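Long-range contact in cadherin-23 (Mus musculus, PDB 5UZ8), which is a calcium-binding cadherin of hearing and mechanotransduction, probably forming an extracellular adhesive filament stiffened by calcium ions: residues 106-111 against 142-147. Residues are numbered along the deposited sequence; the frame is centred on the assembly and turned at random.
With CA (calcium ion), chain J; CA (calcium ion), chain I; CA (calcium ion), chain K.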
# COMPACT_ATOMS: atom_id res chain seq x y z
N ILE A 106 11.51 -31.54 6.29
CA ILE A 106 11.90 -30.15 6.54
C ILE A 106 10.67 -29.36 7.00
O ILE A 106 9.58 -29.50 6.44
CB ILE A 106 12.59 -29.52 5.31
CG1 ILE A 106 13.76 -30.39 4.82
CG2 ILE A 106 13.12 -28.14 5.63
CD1 ILE A 106 14.70 -30.82 5.93
N VAL A 107 10.85 -28.52 8.01
CA VAL A 107 9.76 -27.76 8.63
C VAL A 107 9.95 -26.29 8.27
O VAL A 107 11.03 -25.73 8.46
CB VAL A 107 9.79 -27.91 10.14
CG1 VAL A 107 8.71 -27.07 10.81
CG2 VAL A 107 9.63 -29.38 10.50
N ASP A 108 8.89 -25.70 7.74
CA ASP A 108 8.89 -24.28 7.37
C ASP A 108 8.99 -23.43 8.64
O ASP A 108 8.27 -23.67 9.63
CB ASP A 108 7.56 -23.99 6.65
CG ASP A 108 7.41 -22.56 6.15
OD1 ASP A 108 8.41 -21.94 5.70
OD2 ASP A 108 6.24 -22.09 6.14
N ILE A 109 9.82 -22.40 8.58
CA ILE A 109 9.80 -21.31 9.56
C ILE A 109 9.40 -20.01 8.86
O ILE A 109 9.47 -19.90 7.63
CB ILE A 109 11.16 -21.13 10.32
CG1 ILE A 109 12.21 -20.46 9.44
CG2 ILE A 109 11.65 -22.47 10.88
CD1 ILE A 109 13.58 -20.29 10.08
N ASN A 110 8.98 -19.02 9.63
CA ASN A 110 8.51 -17.78 9.07
C ASN A 110 9.67 -16.84 8.81
O ASN A 110 9.87 -15.84 9.52
CB ASN A 110 7.45 -17.14 9.98
CG ASN A 110 6.76 -15.97 9.30
OD1 ASN A 110 6.72 -15.90 8.08
ND2 ASN A 110 6.22 -15.05 10.08
N ASP A 111 10.43 -17.16 7.75
CA ASP A 111 11.63 -16.40 7.40
C ASP A 111 11.49 -15.51 6.15
O ASP A 111 12.48 -14.92 5.71
CB ASP A 111 12.87 -17.32 7.31
CG ASP A 111 12.76 -18.45 6.28
OD1 ASP A 111 11.65 -18.81 5.81
OD2 ASP A 111 13.81 -19.07 5.98
N ASP A 142 3.98 -13.68 -0.19
CA ASP A 142 4.80 -14.22 0.90
C ASP A 142 5.25 -15.64 0.51
O ASP A 142 4.44 -16.52 0.25
CB ASP A 142 4.02 -14.22 2.18
CG ASP A 142 4.88 -14.51 3.41
OD1 ASP A 142 5.50 -15.60 3.49
OD2 ASP A 142 4.86 -13.71 4.38
N ALA A 143 6.56 -15.84 0.50
CA ALA A 143 7.18 -17.10 0.06
C ALA A 143 7.13 -18.29 1.03
O ALA A 143 7.48 -19.39 0.63
CB ALA A 143 8.62 -16.81 -0.36
N ASP A 144 6.65 -18.10 2.26
CA ASP A 144 6.49 -19.21 3.19
C ASP A 144 5.24 -20.04 2.85
O ASP A 144 4.68 -19.90 1.75
CB ASP A 144 6.45 -18.67 4.63
CG ASP A 144 7.73 -17.95 5.01
OD1 ASP A 144 8.82 -18.53 4.80
OD2 ASP A 144 7.65 -16.80 5.48
N SER A 145 4.85 -20.90 3.76
CA SER A 145 3.73 -21.79 3.60
C SER A 145 2.75 -21.68 4.78
O SER A 145 3.08 -21.21 5.86
CB SER A 145 4.22 -23.22 3.43
OG SER A 145 4.98 -23.29 2.19
N GLY A 146 1.52 -22.09 4.52
CA GLY A 146 0.51 -22.15 5.57
C GLY A 146 0.32 -20.78 6.19
O GLY A 146 0.30 -19.80 5.49
N ASN A 147 0.14 -20.74 7.51
CA ASN A 147 -0.16 -19.48 8.22
C ASN A 147 0.93 -18.43 8.05
O ASN A 147 0.64 -17.23 8.00
CB ASN A 147 -0.42 -19.68 9.71
CG ASN A 147 -1.45 -18.71 10.24
OD1 ASN A 147 -2.61 -18.81 9.84
ND2 ASN A 147 -1.05 -17.77 11.11
CA CA J . 10.02 -20.44 5.27
CA CA I . 6.09 -15.07 5.95
CA CA K . 13.65 -20.22 3.93
O HOH W 1 13.70 -18.23 2.68
O HOH W 2 16.09 -20.02 3.96
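Asp144 meets Asp108, Asn110 and Asp111 through two shared calcium ions. Its CB points toward residues 106-111. CG lies anti to the carbonyl carbon (chi1 -62°), and the carboxylate has one oxygen on each ion. Asp144 OD1 binds calcium J at 2.3 Å. Asp144 OD2 binds the second ion at 2.4 Å. On calcium J, OD1 of Asp108, OD1 of Asp111 and the backbone O of Ile109 complete the share of the two segments; Glu21 and Glu77 supply the rest. The Asp111 and Asp144 carboxylates lie nearly parallel, their planes 18° apart. Their OD1 atoms are 3.0 Å apart; both bind calcium J, whose charge probably offsets their repulsion. Asp111 is a bridge, for its OD2 reaches calcium K, which also holds two waters.

Asn110 turns its amide steeply to the Asp144 carboxylate, at 76°, and gives OD1 to the second ion at 2.4 Å. Its ND2 is hydrogen-bonded elsewhere, with Asn201 as its main polar partner. Asp142 grips that ion with both carboxylate oxygens. Asp142 OD1 also accepts the N-H of Asp144 at 3.0 Å, closing an Asx turn, which probably helps to position the bridging residue. Asn112, Phe148 and Asp193 complete this site.

One direct hydrogen bond joins the segments. Asp108, with CG anti to its backbone N, sends OD1 to calcium J and OD2 to the N of Ser145, 3.0 Å away. That N-H arrives from above the carboxylate plane.

Residues 108-111 follow strand 97-107 of one cadherin repeat, and 142-147 belong to the next. Three calcium ions, held between successive repeats, form the canonical cadherin linker site.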